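Serine/threonine-protein phosphatase 2A regulatory subunit B'' subunit alpha (Homo sapiens, PDB 4I5J) binds calcium through an EF hand and, as a regulatory subunit of protein phosphatase 2A, might modulate the selectivity, activity and localization of the catalytic enzyme. Local coordinates at residues T62-I65 with Q66-Y70; D175-W178 with F179-E183; D235-C238 with Q239-L243; G250-T253 with L254-K258. All coordinates share one frame; numbering follows the deposited sequence.

Contact 1 of 4, residues T62-I65 with Q66-Y70; sequences TTVI and QRIFY
Q66 reaches back one helical turn to T62 and grips its carbonyl oxygen twice. The main chain supplies the regular helix bond, Q66 N to T62 O at 3.0 Å. The side-chain amide adds another, Q66 NE2 to T62 O at 3.2 Å, approaching from the opposite face of the carbonyl plane. This second bond is bent, with 144° at the hydrogen. A kink at chi2 (-33°), well off a staggered value, folds the glutamine chain back so that its amide runs alongside the T62 side chain. On the next flank, I65 and F69 also lie side by side, with I65 CG2 4.0 Å from F69 CD1. The F69 ring turns its edge to I65 O, which lies in the ring plane 3.4 Å from F69 CD1. V64 and I68 pair further round, V64 CG1 being 4.0 Å from I68 CD1.

The second shell fixes the amide's rotation: Q66 NE2 also bonds to Q30 OE1, and Q66 OE1 accepts from W178 NE1, so both ends of this buried group are satisfied. F69 meets the ring of F33 at a steep angle. Helix 54-72 is thus packed against three others: V64 and I65 pack on L37 and I34 of helix 34-43, T63 meets F115 and I118 of helix 112-125, and Q66 lies against A174 and V177 of helix 173-184.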
# COMPACT_ATOMS: atom_id res chain seq x y z
N THR A 62 -14.21 1.33 6.28
CA THR A 62 -12.80 1.50 6.63
C THR A 62 -11.91 1.16 5.44
O THR A 62 -10.94 1.87 5.14
CB THR A 62 -12.41 0.55 7.78
OG1 THR A 62 -13.07 0.95 8.99
CG2 THR A 62 -10.89 0.55 7.99
N THR A 63 -12.27 0.08 4.75
CA THR A 63 -11.45 -0.41 3.65
C THR A 63 -11.52 0.53 2.44
O THR A 63 -10.48 0.83 1.84
CB THR A 63 -11.86 -1.82 3.25
OG1 THR A 63 -11.69 -2.69 4.38
CG2 THR A 63 -11.00 -2.32 2.10
N VAL A 64 -12.72 1.01 2.11
CA VAL A 64 -12.85 1.93 0.99
C VAL A 64 -12.11 3.22 1.30
O VAL A 64 -11.43 3.80 0.43
CB VAL A 64 -14.32 2.27 0.66
CG1 VAL A 64 -14.40 3.37 -0.43
CG2 VAL A 64 -15.06 1.01 0.22
N ILE A 65 -12.22 3.69 2.53
CA ILE A 65 -11.49 4.90 2.90
C ILE A 65 -9.97 4.69 2.78
O ILE A 65 -9.28 5.55 2.26
CB ILE A 65 -11.92 5.43 4.27
CG1 ILE A 65 -13.38 5.84 4.20
CG2 ILE A 65 -11.06 6.64 4.69
CD1 ILE A 65 -13.96 6.34 5.48
N GLN A 66 -9.44 3.53 3.21
CA GLN A 66 -8.01 3.29 3.09
C GLN A 66 -7.64 3.34 1.63
O GLN A 66 -6.63 3.95 1.26
CB GLN A 66 -7.58 1.93 3.69
CG GLN A 66 -7.76 1.83 5.18
CD GLN A 66 -7.55 3.17 5.87
OE1 GLN A 66 -6.45 3.73 5.84
NE2 GLN A 66 -8.61 3.70 6.46
N ARG A 67 -8.47 2.74 0.78
CA ARG A 67 -8.20 2.70 -0.66
C ARG A 67 -8.23 4.08 -1.30
O ARG A 67 -7.44 4.38 -2.20
CB ARG A 67 -9.17 1.76 -1.39
CG ARG A 67 -8.99 0.29 -0.99
CD ARG A 67 -9.78 -0.62 -1.90
NE ARG A 67 -9.26 -0.59 -3.27
CZ ARG A 67 -9.86 -1.16 -4.32
NH1 ARG A 67 -11.02 -1.78 -4.14
NH2 ARG A 67 -9.32 -1.10 -5.53
N ILE A 68 -9.13 4.93 -0.83
CA ILE A 68 -9.19 6.31 -1.31
C ILE A 68 -7.86 6.99 -0.96
O ILE A 68 -7.16 7.50 -1.84
CB ILE A 68 -10.38 7.07 -0.66
CG1 ILE A 68 -11.72 6.68 -1.31
CG2 ILE A 68 -10.20 8.59 -0.81
CD1 ILE A 68 -12.97 7.08 -0.45
N PHE A 69 -7.46 6.93 0.31
CA PHE A 69 -6.22 7.59 0.70
C PHE A 69 -5.00 6.98 0.06
O PHE A 69 -4.05 7.69 -0.30
CB PHE A 69 -6.08 7.66 2.23
CG PHE A 69 -6.86 8.79 2.81
CD1 PHE A 69 -8.26 8.74 2.81
CD2 PHE A 69 -6.24 9.94 3.24
CE1 PHE A 69 -9.00 9.80 3.31
CE2 PHE A 69 -6.98 11.00 3.74
CZ PHE A 69 -8.36 10.92 3.77
N TYR A 70 -5.03 5.66 -0.08
CA TYR A 70 -3.92 4.95 -0.70
C TYR A 70 -3.61 5.53 -2.08
O TYR A 70 -2.46 5.78 -2.42
CB TYR A 70 -4.26 3.47 -0.82
CG TYR A 70 -3.13 2.60 -1.31
CD1 TYR A 70 -2.33 1.92 -0.40
CD2 TYR A 70 -2.86 2.47 -2.66
CE1 TYR A 70 -1.29 1.12 -0.83
CE2 TYR A 70 -1.81 1.66 -3.11
CZ TYR A 70 -1.04 0.99 -2.20
OH TYR A 70 -0.01 0.18 -2.62

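Contact 2 of 4, residues D175-W178 with F179-E183; sequences DFVW and FLISE
F176 receives L180 over one face of its ring, and F179 comes at the same ring from a slant. L180 CB stands above the F176 plane toward the rim, while the closest touch is F176 CE2 to L180 CD1 at 3.6 Å. The two phenylalanine side chains cross obliquely, with F176 CE1 3.9 Å from F179 CD2. All three groups leave the helix with CG opposite their own backbone N (chi1 176° for F176 and 168° for F179), which turns them to one flank as a single apolar patch. E183 CB then sits above a face of the F179 ring.

V177 and I181 behave differently, lying side by side and pointing the same way, with V177 CG1 3.8 Å from I181 CD1. Next to them, S182 folds its hydroxyl back onto the preceding turn. S182 OG donates to W178 O at 2.8 Å, and S182 N bonds to the same oxygen at 3.1 Å from the other face of the carbonyl. The hydroxyl also hydrogen-bonds Y70 OH of helix 54-72, so this buried polar group has partners in two helices.

F176 packs on K121 and L125 of helix 112-125, F179 meets Y141 edge-to-face, and W178 lies against Y194 of helix 189-199. Helix 173-184 follows strand 170-171, which pairs antiparallel with strand 133-134. Two helix-loop-helix units joined by such a short sheet are consistent with a paired EF-hand domain, with this helix leaving the second loop.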
# COMPACT_ATOMS: atom_id res chain seq x y z
N ASP A 175 -3.95 -0.49 8.38
CA ASP A 175 -2.59 -0.62 7.88
C ASP A 175 -2.34 -1.90 7.09
O ASP A 175 -1.48 -1.95 6.22
CB ASP A 175 -1.61 -0.47 9.02
CG ASP A 175 -1.38 0.98 9.38
OD1 ASP A 175 -1.31 1.83 8.44
OD2 ASP A 175 -1.29 1.27 10.58
N PHE A 176 -3.10 -2.95 7.41
CA PHE A 176 -2.99 -4.18 6.66
C PHE A 176 -3.45 -3.96 5.22
O PHE A 176 -2.85 -4.50 4.28
CB PHE A 176 -3.80 -5.31 7.30
CG PHE A 176 -3.80 -6.56 6.50
CD1 PHE A 176 -2.63 -7.30 6.38
CD2 PHE A 176 -4.91 -6.96 5.81
CE1 PHE A 176 -2.60 -8.45 5.61
CE2 PHE A 176 -4.91 -8.12 5.05
CZ PHE A 176 -3.74 -8.86 4.94
N VAL A 177 -4.50 -3.16 5.05
CA VAL A 177 -4.97 -2.79 3.71
C VAL A 177 -3.83 -2.23 2.84
O VAL A 177 -3.66 -2.65 1.69
CB VAL A 177 -6.17 -1.81 3.75
CG1 VAL A 177 -6.65 -1.50 2.34
CG2 VAL A 177 -7.34 -2.44 4.55
N TRP A 178 -3.04 -1.31 3.40
CA TRP A 178 -1.92 -0.70 2.67
C TRP A 178 -0.85 -1.71 2.37
O TRP A 178 -0.32 -1.75 1.26
CB TRP A 178 -1.30 0.42 3.51
CG TRP A 178 -2.15 1.65 3.57
CD1 TRP A 178 -3.36 1.77 4.19
CD2 TRP A 178 -1.86 2.92 2.99
NE1 TRP A 178 -3.84 3.04 4.03
CE2 TRP A 178 -2.95 3.77 3.30
CE3 TRP A 178 -0.80 3.43 2.24
CZ2 TRP A 178 -3.00 5.10 2.90
CZ3 TRP A 178 -0.86 4.77 1.82
CH2 TRP A 178 -1.95 5.58 2.16
N PHE A 179 -0.51 -2.52 3.37
CA PHE A 179 0.41 -3.62 3.15
C PHE A 179 -0.09 -4.54 2.04
O PHE A 179 0.63 -4.77 1.06
CB PHE A 179 0.61 -4.47 4.42
CG PHE A 179 1.31 -5.76 4.14
CD1 PHE A 179 2.69 -5.80 3.97
CD2 PHE A 179 0.59 -6.95 4.00
CE1 PHE A 179 3.34 -6.98 3.68
CE2 PHE A 179 1.23 -8.15 3.71
CZ PHE A 179 2.60 -8.17 3.55
N LEU A 180 -1.30 -5.07 2.18
CA LEU A 180 -1.80 -6.04 1.20
C LEU A 180 -1.76 -5.50 -0.23
O LEU A 180 -1.25 -6.17 -1.13
CB LEU A 180 -3.21 -6.53 1.55
CG LEU A 180 -3.80 -7.67 0.71
CD1 LEU A 180 -5.02 -8.29 1.41
CD2 LEU A 180 -4.28 -7.19 -0.64
N ILE A 181 -2.31 -4.30 -0.44
CA ILE A 181 -2.34 -3.70 -1.77
C ILE A 181 -0.93 -3.53 -2.34
O ILE A 181 -0.68 -3.77 -3.52
CB ILE A 181 -3.10 -2.36 -1.77
CG1 ILE A 181 -4.56 -2.60 -1.36
CG2 ILE A 181 -3.04 -1.71 -3.16
CD1 ILE A 181 -5.37 -1.34 -1.19
N SER A 182 0.00 -3.15 -1.47
CA SER A 182 1.36 -2.86 -1.90
C SER A 182 2.14 -4.14 -2.18
O SER A 182 3.03 -4.16 -3.03
CB SER A 182 2.07 -2.03 -0.83
OG SER A 182 1.41 -0.77 -0.71
N GLU A 183 1.80 -5.20 -1.45
CA GLU A 183 2.51 -6.46 -1.63
C GLU A 183 2.08 -7.13 -2.94
O GLU A 183 2.89 -7.71 -3.66
CB GLU A 183 2.28 -7.37 -0.42
CG GLU A 183 3.28 -8.52 -0.29
CD GLU A 183 2.78 -9.78 -0.96
OE1 GLU A 183 3.54 -10.77 -0.97
OE2 GLU A 183 1.64 -9.77 -1.45

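Contact 3 of 4, residues D235-C238 with Q239-L243; sequences DLLC and QMLDL
L236 and M240 meet one turn apart, L236 CG to M240 CG at 4.3 Å, and L237 and L241 make the matching apolar pair next to them. Both are light contacts; the main-chain bonds carry the turn. Each of the four carbonyls from D235 to C238 accepts from the amide four residues on. M240 N meets L236 O at 2.9 Å. L241 N is tighter, 2.8 Å from L237 O, though its hydrogen is bent off line (143°), and the same N-H gives a weak second bond to C238 O. The main donor to that oxygen is D242 N, 2.9 Å from C238 O.

The D242 carboxylate folds back over the same carbonyl, its CG lying beside its own backbone N (chi1 -63°). D242 OD2 comes within 3.3 Å of C238 O. Both are acceptors, so this is proximity without a bond, and the nearness of the carboxylate to the partly negative carbonyl oxygen is probably mildly unfavourable. Q239 swings its chain back along D235, with Q239 CG 3.3 Å from D235 O.

Helix 233-244 has a solvent-exposed side bearing D235, C238, Q239 and D242. Its other side packs inward: L236 and M240 pack on T269 of helix 263-271, L237 rests on M209 and L212 of helix 209-226, and L241 touches P246 and D249 in the following loop.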
# COMPACT_ATOMS: atom_id res chain seq x y z
N ASP A 235 28.04 -8.62 -7.86
CA ASP A 235 27.43 -8.87 -9.17
C ASP A 235 25.95 -8.53 -9.17
O ASP A 235 25.41 -8.01 -10.16
CB ASP A 235 27.62 -10.32 -9.61
CG ASP A 235 29.06 -10.64 -9.93
OD1 ASP A 235 29.51 -10.30 -11.05
OD2 ASP A 235 29.75 -11.21 -9.05
N LEU A 236 25.28 -8.82 -8.06
CA LEU A 236 23.85 -8.52 -7.98
C LEU A 236 23.61 -7.02 -8.02
O LEU A 236 22.72 -6.55 -8.74
CB LEU A 236 23.24 -9.08 -6.71
CG LEU A 236 21.78 -8.61 -6.65
CD1 LEU A 236 20.85 -9.75 -7.01
CD2 LEU A 236 21.49 -8.01 -5.30
N LEU A 237 24.41 -6.28 -7.27
CA LEU A 237 24.33 -4.83 -7.25
C LEU A 237 24.57 -4.26 -8.65
O LEU A 237 23.86 -3.35 -9.08
CB LEU A 237 25.33 -4.26 -6.25
CG LEU A 237 25.36 -2.74 -6.08
CD1 LEU A 237 23.98 -2.20 -5.69
CD2 LEU A 237 26.42 -2.38 -5.05
N CYS A 238 25.54 -4.81 -9.37
CA CYS A 238 25.75 -4.44 -10.77
C CYS A 238 24.47 -4.62 -11.60
O CYS A 238 24.05 -3.71 -12.31
CB CYS A 238 26.89 -5.25 -11.37
SG CYS A 238 28.51 -4.63 -10.88
N GLN A 239 23.87 -5.80 -11.50
CA GLN A 239 22.59 -6.08 -12.16
C GLN A 239 21.53 -5.06 -11.82
O GLN A 239 20.81 -4.57 -12.70
CB GLN A 239 22.08 -7.47 -11.76
CG GLN A 239 22.97 -8.61 -12.23
CD GLN A 239 22.28 -9.95 -12.14
OE1 GLN A 239 21.20 -10.07 -11.57
NE2 GLN A 239 22.91 -10.98 -12.72
N MET A 240 21.42 -4.76 -10.54
CA MET A 240 20.36 -3.86 -10.07
C MET A 240 20.62 -2.43 -10.53
O MET A 240 19.69 -1.65 -10.74
CB MET A 240 20.22 -3.93 -8.55
CG MET A 240 19.62 -5.23 -8.10
SD MET A 240 18.00 -5.46 -8.86
CE MET A 240 18.26 -6.94 -9.86
N LEU A 241 21.89 -2.07 -10.68
CA LEU A 241 22.20 -0.73 -11.14
C LEU A 241 21.94 -0.62 -12.62
O LEU A 241 21.41 0.39 -13.09
CB LEU A 241 23.64 -0.35 -10.80
CG LEU A 241 23.93 -0.01 -9.34
CD1 LEU A 241 25.46 0.27 -9.18
CD2 LEU A 241 23.07 1.18 -8.90
N ASP A 242 22.31 -1.66 -13.37
CA ASP A 242 21.99 -1.69 -14.80
C ASP A 242 20.48 -1.71 -14.97
O ASP A 242 19.93 -1.10 -15.90
CB ASP A 242 22.65 -2.89 -15.47
CG ASP A 242 24.17 -2.84 -15.41
OD1 ASP A 242 24.73 -1.72 -15.26
OD2 ASP A 242 24.81 -3.91 -15.53
N LEU A 243 19.78 -2.37 -14.05
CA LEU A 243 18.33 -2.42 -14.13
C LEU A 243 17.70 -1.04 -13.94
O LEU A 243 16.84 -0.64 -14.73
CB LEU A 243 17.77 -3.39 -13.09
CG LEU A 243 16.25 -3.53 -13.11
CD1 LEU A 243 15.78 -4.00 -14.48
CD2 LEU A 243 15.81 -4.50 -12.03

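Contact 4 of 4, residues G250-T253 with L254-K258; sequences GKIT and LRDLK
T253 and D256 exchange side-chain-to-backbone bonds at the first turn of helix 254-260, forming a capping box. T253 is the N-cap. Its chi1 of 72° puts OG1 between the backbone N and the carbonyl carbon, a crowded position that aims the oxygen at the N-H of D256, and D256 N donates to T253 OG1 at 2.9 Å. The return bond runs from T253 N to D256 OD2, also 2.9 Å and nearly straight at the hydrogen (170°). It meets the carboxylate from above its plane. A chi1 of -63°, with CG anti to the carbonyl carbon, sends the D256 carboxylate back toward the preceding loop. Sitting at a helix N terminus, that charge is probably stabilised.

Behind the cap, L257 N bonds T253 O at 3.0 Å, the first regular bond of the helix. I252 and L257 close the apolar side, crossing at about a right angle with I252 CG2 3.8 Å from L257 CG. A water lies 2.7 Å from K251 O and close to D256 OD2, although the latter separation is short and should be read cautiously. D256 OD1 takes a weak bond from A247 N.

I252 exchanges backbone hydrogen bonds with L207, next to the calcium ligand V206, and K251 touches V206 itself. Short backbone pairing between two adjoining loops, each leading into a helix, is the hallmark of paired EF-hands, and this loop is consistent with the partner of the calcium-binding one.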
# COMPACT_ATOMS: atom_id res chain seq x y z
N GLY A 250 25.20 5.20 -5.73
CA GLY A 250 25.22 4.86 -4.33
C GLY A 250 24.13 5.59 -3.57
O GLY A 250 24.10 5.56 -2.35
N LYS A 251 23.25 6.26 -4.30
CA LYS A 251 22.16 7.04 -3.70
C LYS A 251 20.90 6.94 -4.56
O LYS A 251 20.49 7.89 -5.23
CB LYS A 251 22.58 8.50 -3.48
CG LYS A 251 23.82 8.66 -2.57
CD LYS A 251 24.35 10.09 -2.52
CE LYS A 251 23.34 11.04 -1.94
NZ LYS A 251 23.08 10.75 -0.51
N ILE A 252 20.28 5.76 -4.57
CA ILE A 252 19.09 5.53 -5.39
C ILE A 252 17.87 6.23 -4.83
O ILE A 252 17.53 6.05 -3.65
CB ILE A 252 18.81 4.02 -5.52
CG1 ILE A 252 19.95 3.36 -6.31
CG2 ILE A 252 17.47 3.76 -6.23
CD1 ILE A 252 19.99 1.88 -6.16
N THR A 253 17.19 7.02 -5.66
CA THR A 253 16.03 7.77 -5.22
C THR A 253 14.68 7.15 -5.62
O THR A 253 14.60 6.25 -6.46
CB THR A 253 16.04 9.23 -5.73
OG1 THR A 253 15.77 9.25 -7.14
CG2 THR A 253 17.37 9.90 -5.45
N LEU A 254 13.61 7.64 -5.01
CA LEU A 254 12.29 7.15 -5.35
C LEU A 254 12.05 7.49 -6.83
O LEU A 254 11.57 6.67 -7.61
CB LEU A 254 11.25 7.82 -4.46
CG LEU A 254 9.80 7.48 -4.77
CD1 LEU A 254 9.57 5.98 -4.58
CD2 LEU A 254 8.92 8.29 -3.85
N ARG A 255 12.41 8.71 -7.20
CA ARG A 255 12.36 9.13 -8.59
C ARG A 255 13.08 8.15 -9.52
O ARG A 255 12.54 7.81 -10.57
CB ARG A 255 12.94 10.54 -8.73
CG ARG A 255 12.59 11.24 -10.02
CD ARG A 255 13.19 12.65 -10.05
NE ARG A 255 12.50 13.50 -11.02
CZ ARG A 255 12.80 13.56 -12.31
NH1 ARG A 255 13.79 12.82 -12.81
NH2 ARG A 255 12.11 14.36 -13.12
N ASP A 256 14.28 7.69 -9.15
CA ASP A 256 15.01 6.73 -10.00
C ASP A 256 14.21 5.44 -10.14
O ASP A 256 14.13 4.84 -11.22
CB ASP A 256 16.38 6.36 -9.42
CG ASP A 256 17.33 7.54 -9.32
OD1 ASP A 256 17.34 8.42 -10.21
OD2 ASP A 256 18.07 7.58 -8.33
N LEU A 257 13.61 4.99 -9.04
CA LEU A 257 12.86 3.73 -9.06
C LEU A 257 11.53 3.82 -9.83
O LEU A 257 11.18 2.87 -10.54
CB LEU A 257 12.69 3.16 -7.64
CG LEU A 257 13.98 2.51 -7.09
CD1 LEU A 257 13.99 2.35 -5.55
CD2 LEU A 257 14.22 1.14 -7.77
N LYS A 258 10.81 4.94 -9.72
CA LYS A 258 9.61 5.15 -10.55
C LYS A 258 10.00 5.29 -12.02
O LYS A 258 9.34 4.74 -12.89
CB LYS A 258 8.84 6.40 -10.11
CG LYS A 258 8.19 6.32 -8.74
CD LYS A 258 7.60 7.67 -8.33
CE LYS A 258 6.73 7.53 -7.10
NZ LYS A 258 6.10 8.82 -6.69
O HOH W 1 20.14 8.76 -7.72

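Overall arrangement
From the N terminus, the contacts come strictly in series; none nests in or crosses another. Contacts 1, 2 and 3 are single turns within helices 54-72, 173-184 and 233-244, whereas contact 4 ends the loop after helix 233-244 and starts helix 254-260. Contacts 1 and 2, distant in sequence, touch directly: Y70 lies against I181, tying helix 54-72 of the first EF-hand region to the following EF-hand pair. Contacts 3 and 4 also meet, with L241 CD2 4.2 Å from I252 CD1, at the calcium-bearing end. Contacts 1 and 3 lie on opposite sides of the chain's centre, their own centres about 36 Å apart.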